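Local coordinates for protein phosphodiesterase (Candida albicans, PDB 6CPU) that belongs to the cyclic nucleotide phosphodiesterase family, with a largely helical domain of the HD clan that holds a zinc and a magnesium ion, at residues 220-224 against 475-479; 462-466 against 532-537; 524-530 against 565-569. Residue numbers count along the deposited sequence, not the author numbering.

Contact 1: 220-224 against 475-479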
# COMPACT_ATOMS: atom_id res chain seq x y z
N PHE A 220 -2.10 1.79 17.02
CA PHE A 220 -1.37 0.85 16.18
C PHE A 220 0.03 1.39 15.94
O PHE A 220 0.18 2.45 15.31
CB PHE A 220 -2.12 0.67 14.86
CG PHE A 220 -1.52 -0.36 13.94
CD1 PHE A 220 -1.32 -1.66 14.36
CD2 PHE A 220 -1.19 -0.03 12.62
CE1 PHE A 220 -0.77 -2.61 13.50
CE2 PHE A 220 -0.65 -0.98 11.76
CZ PHE A 220 -0.45 -2.27 12.20
N PRO A 221 1.07 0.68 16.44
CA PRO A 221 2.42 1.23 16.44
C PRO A 221 3.11 1.04 15.09
O PRO A 221 4.22 0.50 15.03
CB PRO A 221 3.11 0.42 17.54
CG PRO A 221 2.49 -0.92 17.41
CD PRO A 221 1.04 -0.66 17.06
N ALA A 222 2.47 1.53 14.03
CA ALA A 222 2.93 1.27 12.66
C ALA A 222 4.40 1.58 12.46
O ALA A 222 5.09 0.86 11.75
CB ALA A 222 2.09 2.07 11.67
N HIS A 223 4.89 2.65 13.09
CA HIS A 223 6.26 3.09 12.85
C HIS A 223 7.33 2.24 13.53
O HIS A 223 8.50 2.37 13.21
CB HIS A 223 6.42 4.56 13.22
CG HIS A 223 5.45 5.43 12.52
ND1 HIS A 223 5.59 5.79 11.20
CD2 HIS A 223 4.28 5.96 12.93
CE1 HIS A 223 4.56 6.52 10.83
NE2 HIS A 223 3.75 6.64 11.87
N ASN A 224 6.91 1.39 14.45
CA ASN A 224 7.81 0.43 15.07
C ASN A 224 7.72 -0.94 14.41
O ASN A 224 8.35 -1.88 14.89
CB ASN A 224 7.45 0.30 16.55
CG ASN A 224 7.47 1.63 17.25
OD1 ASN A 224 6.43 2.20 17.57
ND2 ASN A 224 8.67 2.17 17.43
N GLN A 475 3.74 11.07 15.08
CA GLN A 475 4.72 10.35 14.24
C GLN A 475 4.27 10.38 12.78
O GLN A 475 5.07 10.63 11.89
CB GLN A 475 4.87 8.90 14.70
CG GLN A 475 5.61 8.73 16.01
CD GLN A 475 5.72 7.29 16.44
OE1 GLN A 475 4.77 6.51 16.30
NE2 GLN A 475 6.87 6.92 16.98
N TRP A 476 2.99 10.14 12.55
CA TRP A 476 2.40 10.22 11.21
C TRP A 476 2.50 11.63 10.62
O TRP A 476 2.82 11.79 9.45
CB TRP A 476 0.93 9.79 11.23
CG TRP A 476 0.74 8.31 11.28
CD1 TRP A 476 0.20 7.57 12.30
CD2 TRP A 476 1.07 7.38 10.25
NE1 TRP A 476 0.18 6.23 11.97
CE2 TRP A 476 0.71 6.09 10.71
CE3 TRP A 476 1.63 7.51 8.98
CZ2 TRP A 476 0.91 4.94 9.95
CZ3 TRP A 476 1.82 6.36 8.22
CH2 TRP A 476 1.47 5.10 8.71
N ALA A 477 2.24 12.64 11.44
CA ALA A 477 2.34 14.03 10.99
C ALA A 477 3.73 14.36 10.48
O ALA A 477 3.89 15.09 9.50
CB ALA A 477 1.96 14.99 12.12
N MET A 478 4.73 13.82 11.15
CA MET A 478 6.11 13.99 10.74
C MET A 478 6.42 13.37 9.37
O MET A 478 7.06 14.01 8.53
CB MET A 478 7.02 13.37 11.79
CG MET A 478 8.48 13.33 11.39
SD MET A 478 9.52 13.14 12.85
CE MET A 478 11.12 13.07 12.08
N VAL A 479 6.02 12.12 9.16
CA VAL A 479 6.33 11.49 7.87
C VAL A 479 5.51 12.11 6.73
O VAL A 479 6.01 12.25 5.61
CB VAL A 479 6.24 9.94 7.92
CG1 VAL A 479 7.19 9.42 9.01
CG2 VAL A 479 4.82 9.46 8.15
O HOH W 1 -1.04 4.15 13.43
O HOH W 2 4.64 3.71 15.89
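H223 dominates this buried contact: it gives up 116 Å² to the helical segment 475-479, more than twice the area lost by either of its main partners, Q475 and W476. It sits in the 3-10 turn 222-224, with its CA-to-CB bond pointing toward the helix, and its imidazole comes edge-on against the indole of W476. The pair is T-shaped (edge-to-face): the H223 ring and the six-membered ring of W476 have centroids 4.2 Å apart and planes at 62°, and NE2 of H223 lies over the indole face, 3.2 Å from CD2 of W476. Next to NE2, CE1 of H223 is 4.0 Å from CG2 of V479, further along the helix. OE1 of Q475 lies 3.4 Å from CD2 of H223, a packing contact. A222 adds an apolar touch, its CB 3.5 Å from CZ2 of W476.

No direct hydrogen bond joins the segments; two waters bridge them instead. One accepts from NE1 of W476 (2.8 Å) and donates to O of F220 (2.8 Å). The other donates to OE1 of Q475 (2.8 Å) and OD1 of N224 (2.9 Å) and accepts a weak bond from N of H223 (3.0 Å). NE2 of Q475 donates a hydrogen bond to O of P512.

W476 also meets F273 with its ring and D281 of helix 276-292, and its side chain lies about 9 Å from the zinc ion. The contact thus packs the loop between helices 205-216 and 227-242 onto helix 470-495, close to the metal site of the helical phosphodiesterase fold.

Contact 2: 462-466 against 532-537. With ZN (zinc ion), chain B.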
# COMPACT_ATOMS: atom_id res chain seq x y z
N ASP A 462 -8.73 6.18 6.00
CA ASP A 462 -7.66 6.85 5.26
C ASP A 462 -7.16 8.12 5.94
O ASP A 462 -5.97 8.44 5.86
CB ASP A 462 -8.12 7.16 3.84
CG ASP A 462 -6.99 7.57 2.92
OD1 ASP A 462 -5.84 7.05 3.04
OD2 ASP A 462 -7.27 8.41 2.06
N ILE A 463 -8.04 8.85 6.62
CA ILE A 463 -7.64 10.09 7.31
C ILE A 463 -7.62 9.92 8.83
O ILE A 463 -7.83 10.87 9.58
CB ILE A 463 -8.51 11.32 6.90
CG1 ILE A 463 -9.97 11.15 7.32
CG2 ILE A 463 -8.42 11.55 5.40
CD1 ILE A 463 -10.71 12.47 7.41
N SER A 464 -7.33 8.70 9.29
CA SER A 464 -7.44 8.36 10.71
C SER A 464 -6.25 8.77 11.56
O SER A 464 -6.28 8.59 12.79
CB SER A 464 -7.70 6.86 10.87
OG SER A 464 -6.57 6.11 10.45
N ASN A 465 -5.20 9.34 10.96
CA ASN A 465 -4.02 9.73 11.70
C ASN A 465 -4.35 10.66 12.87
O ASN A 465 -3.78 10.50 13.95
CB ASN A 465 -3.00 10.43 10.81
CG ASN A 465 -2.31 9.49 9.84
OD1 ASN A 465 -2.53 8.27 9.85
ND2 ASN A 465 -1.47 10.05 9.01
N VAL A 466 -5.24 11.62 12.65
CA VAL A 466 -5.66 12.55 13.71
C VAL A 466 -6.53 11.91 14.80
O VAL A 466 -6.72 12.52 15.86
CB VAL A 466 -6.37 13.82 13.17
CG1 VAL A 466 -5.41 14.62 12.30
CG2 VAL A 466 -7.65 13.48 12.43
N PHE A 532 -6.16 20.70 9.46
CA PHE A 532 -6.81 19.49 8.95
C PHE A 532 -8.01 19.04 9.78
O PHE A 532 -9.03 18.61 9.22
CB PHE A 532 -5.80 18.33 8.84
CG PHE A 532 -6.35 17.14 8.13
CD1 PHE A 532 -6.37 17.10 6.74
CD2 PHE A 532 -6.88 16.07 8.83
CE1 PHE A 532 -6.89 16.00 6.07
CE2 PHE A 532 -7.41 14.97 8.17
CZ PHE A 532 -7.41 14.94 6.79
N ILE A 533 -7.90 19.13 11.10
CA ILE A 533 -9.01 18.76 11.99
C ILE A 533 -10.23 19.67 11.80
O ILE A 533 -11.35 19.19 11.69
CB ILE A 533 -8.58 18.76 13.47
CG1 ILE A 533 -7.61 17.59 13.73
CG2 ILE A 533 -9.79 18.65 14.40
CD1 ILE A 533 -6.76 17.77 14.97
N ASN A 534 -9.99 20.98 11.75
CA ASN A 534 -11.09 21.93 11.56
C ASN A 534 -11.74 21.81 10.18
O ASN A 534 -12.95 21.68 10.08
CB ASN A 534 -10.60 23.37 11.78
CG ASN A 534 -10.43 23.71 13.26
OD1 ASN A 534 -11.17 23.21 14.11
ND2 ASN A 534 -9.46 24.57 13.56
N LEU A 535 -10.92 21.81 9.14
CA LEU A 535 -11.44 21.86 7.78
C LEU A 535 -11.93 20.51 7.23
O LEU A 535 -12.73 20.51 6.30
CB LEU A 535 -10.40 22.49 6.84
CG LEU A 535 -10.18 23.98 7.13
CD1 LEU A 535 -8.79 24.45 6.72
CD2 LEU A 535 -11.25 24.84 6.45
N PHE A 536 -11.48 19.39 7.79
CA PHE A 536 -11.92 18.06 7.31
C PHE A 536 -12.36 17.05 8.38
O PHE A 536 -13.49 16.56 8.33
CB PHE A 536 -10.83 17.42 6.43
CG PHE A 536 -10.48 18.21 5.20
CD1 PHE A 536 -11.43 18.43 4.22
CD2 PHE A 536 -9.21 18.74 5.03
CE1 PHE A 536 -11.12 19.17 3.09
CE2 PHE A 536 -8.89 19.47 3.90
CZ PHE A 536 -9.85 19.69 2.92
N ALA A 537 -11.49 16.72 9.32
CA ALA A 537 -11.68 15.54 10.17
C ALA A 537 -12.85 15.66 11.16
O ALA A 537 -13.72 14.78 11.20
CB ALA A 537 -10.40 15.21 10.93
ZN ZN B . -4.35 6.67 1.65
O HOH W 3 -5.60 7.56 0.13
O HOH W 4 -3.48 8.69 1.82
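D462, at the end of helix 446-462, binds the zinc ion through OD1 (2.1 Å from ZN), while its OD2 accepts a hydrogen bond from a zinc-bound water at 2.7 Å; H278, H349 and D350 complete the protein ligands. At I463 the chain leaves helical geometry and the side chain turns toward helix 525-547. CB of I463 packs 3.8 Å from CZ at the ring edge of F532, and CD1 of I463 reaches CA of A537 at 4.2 Å. S464 points away, its OG bonded to the carbonyl of A461. V466 then fills the groove between F532, I533 and A537: its CG1 is 4.0 Å from both CD2 of F532 and CG1 of I533, and its CG2 is 3.6 Å from CB of A537. A pi-type turn at 533-537 widens the helix here. The contact, wholly apolar across the segments, seats the connection between helices 446-462 and 470-495 against helix 525-547, with helix 276-292 contacting D462, S464 and N465 and helix 552-569 packing on I533.

Contact 3: 524-530 against 565-569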
# COMPACT_ATOMS: atom_id res chain seq x y z
N ASP A 524 5.93 23.46 15.04
CA ASP A 524 4.94 23.93 14.05
C ASP A 524 4.12 22.79 13.42
O ASP A 524 3.23 23.04 12.61
CB ASP A 524 5.53 24.90 12.99
CG ASP A 524 6.13 24.20 11.76
OD1 ASP A 524 7.09 24.76 11.20
OD2 ASP A 524 5.65 23.12 11.35
N ILE A 525 4.42 21.54 13.81
CA ILE A 525 3.55 20.40 13.48
C ILE A 525 2.10 20.72 13.83
O ILE A 525 1.18 20.37 13.10
CB ILE A 525 3.99 19.11 14.21
CG1 ILE A 525 5.09 18.40 13.42
CG2 ILE A 525 2.81 18.15 14.39
CD1 ILE A 525 5.51 17.05 13.99
N HIS A 526 1.92 21.39 14.98
CA HIS A 526 0.60 21.74 15.49
C HIS A 526 -0.33 22.41 14.48
O HIS A 526 -1.53 22.14 14.48
CB HIS A 526 0.73 22.62 16.75
CG HIS A 526 1.39 23.94 16.51
ND1 HIS A 526 2.75 24.14 16.64
CD2 HIS A 526 0.87 25.14 16.15
CE1 HIS A 526 3.03 25.41 16.38
NE2 HIS A 526 1.91 26.03 16.07
N LYS A 527 0.20 23.28 13.62
CA LYS A 527 -0.67 24.07 12.74
C LYS A 527 -1.19 23.28 11.54
O LYS A 527 -2.30 23.54 11.06
CB LYS A 527 -0.02 25.40 12.32
CG LYS A 527 1.25 25.33 11.51
CD LYS A 527 1.96 26.67 11.54
CE LYS A 527 3.25 26.65 10.73
NZ LYS A 527 4.21 27.69 11.20
N GLY A 528 -0.43 22.29 11.07
CA GLY A 528 -0.94 21.35 10.08
C GLY A 528 -2.12 20.56 10.62
O GLY A 528 -3.11 20.34 9.92
N GLN A 529 -2.03 20.16 11.89
CA GLN A 529 -3.05 19.31 12.52
C GLN A 529 -4.35 20.07 12.82
O GLN A 529 -5.44 19.53 12.64
CB GLN A 529 -2.51 18.69 13.81
CG GLN A 529 -1.28 17.81 13.62
CD GLN A 529 -1.56 16.59 12.76
OE1 GLN A 529 -2.42 15.77 13.08
NE2 GLN A 529 -0.86 16.49 11.64
N ILE A 530 -4.22 21.32 13.27
CA ILE A 530 -5.40 22.16 13.53
C ILE A 530 -6.14 22.44 12.22
O ILE A 530 -7.35 22.25 12.14
CB ILE A 530 -5.02 23.48 14.24
CG1 ILE A 530 -4.51 23.20 15.66
CG2 ILE A 530 -6.22 24.43 14.30
CD1 ILE A 530 -3.67 24.31 16.25
N TRP A 565 -2.84 20.43 20.62
CA TRP A 565 -2.24 21.20 19.54
C TRP A 565 -2.55 22.68 19.70
O TRP A 565 -1.69 23.52 19.46
CB TRP A 565 -2.70 20.69 18.16
CG TRP A 565 -2.20 19.31 17.81
CD1 TRP A 565 -2.95 18.23 17.42
CD2 TRP A 565 -0.83 18.86 17.81
NE1 TRP A 565 -2.14 17.15 17.18
CE2 TRP A 565 -0.84 17.51 17.41
CE3 TRP A 565 0.39 19.47 18.11
CZ2 TRP A 565 0.34 16.76 17.31
CZ3 TRP A 565 1.55 18.73 18.00
CH2 TRP A 565 1.52 17.38 17.60
N LEU A 566 -3.79 22.98 20.09
CA LEU A 566 -4.18 24.36 20.46
C LEU A 566 -3.31 24.90 21.60
O LEU A 566 -2.84 26.05 21.53
CB LEU A 566 -5.65 24.41 20.88
CG LEU A 566 -6.68 24.32 19.75
CD1 LEU A 566 -8.06 24.00 20.31
CD2 LEU A 566 -6.70 25.59 18.93
N GLU A 567 -3.08 24.08 22.62
CA GLU A 567 -2.26 24.46 23.78
C GLU A 567 -0.85 24.91 23.43
O GLU A 567 -0.31 25.80 24.09
CB GLU A 567 -2.20 23.32 24.81
CG GLU A 567 -3.38 23.27 25.77
CD GLU A 567 -3.23 24.20 26.96
OE1 GLU A 567 -2.61 25.28 26.81
OE2 GLU A 567 -3.73 23.86 28.06
N ARG A 568 -0.24 24.31 22.41
CA ARG A 568 1.11 24.74 22.01
C ARG A 568 1.13 25.69 20.81
O ARG A 568 2.19 26.20 20.45
CB ARG A 568 2.06 23.55 21.81
CG ARG A 568 1.57 22.42 20.92
CD ARG A 568 2.70 21.89 20.05
NE ARG A 568 4.00 21.95 20.72
CZ ARG A 568 5.17 22.10 20.09
NH1 ARG A 568 5.25 22.19 18.76
NH2 ARG A 568 6.29 22.15 20.81
N ALA A 569 -0.03 25.93 20.19
CA ALA A 569 -0.19 27.09 19.31
C ALA A 569 -0.06 28.34 20.17
O ALA A 569 0.58 29.32 19.78
CB ALA A 569 -1.54 27.07 18.60
O HOH W 5 -3.33 14.90 15.72
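W565 is the centre of this helix pair, losing 104 Å² to segment 524-530. Its side chain is a knob in a hole formed by I525, H526, Q529 and I530, at the point where the backbones draw closest: the CA atoms of H526 and W565 are 5.0 Å apart. CB of Q529 lies over the indole, 3.8 Å from the centroid of the five-membered ring of W565 and 19° off its normal, a CH-pi contact. CH2 of W565 meets CG2 of I525 at 3.5 Å, CE3 of W565 meets CB of H526 at 3.4 Å, and CB of W565 packs against CG1 of I530 at 4.0 Å. A water accepts from NE1 of W565 (2.9 Å) and donates to OE1 of Q529 (2.9 Å), bridging the two side chains.

L566 joins at the margin, with CD2 4.2 Å from CD1 of I530. R568 extends past the start of the other helix, and NH1 of R568 stays 3.8 Å from ND1 of H526, with no hydrogen bond between them; ND1 of H526 is buried without a polar partner. A569 closes the sequence, its backbone N over one face of the H526 imidazole and its CB 4.2 Å from CD1 of I530.

L470 of helix 470-495 and L519 of helix 515-521 touch W565 as well. The axes of the helical segments 525-530 and 565-569 approach to 9.0 Å and cross at -131°, an inclined antiparallel pairing in which a single knob, W565, in a hole of four residues joins the last two helices of the all-helical domain.

From the N terminus, contact 1 spans the longest range, bringing the loop before helix 227-242 onto helix 470-495 across 250 intervening residues. Contact 2 opens inside that span, at 462-466, and closes beyond it on helix 525-547, so the two cross. Contact 3 starts on this same helix ahead of the closing segment of contact 2 and ends on helix 552-569; it therefore crosses contact 2 but follows contact 1 in series. All three touch: W476 packs on N465, A477 on I525 and Q529, and V466 on Q529. Contact 2 ties the loop following zinc ligand D462 to helix 525-547, which contact 3 joins to the last helix.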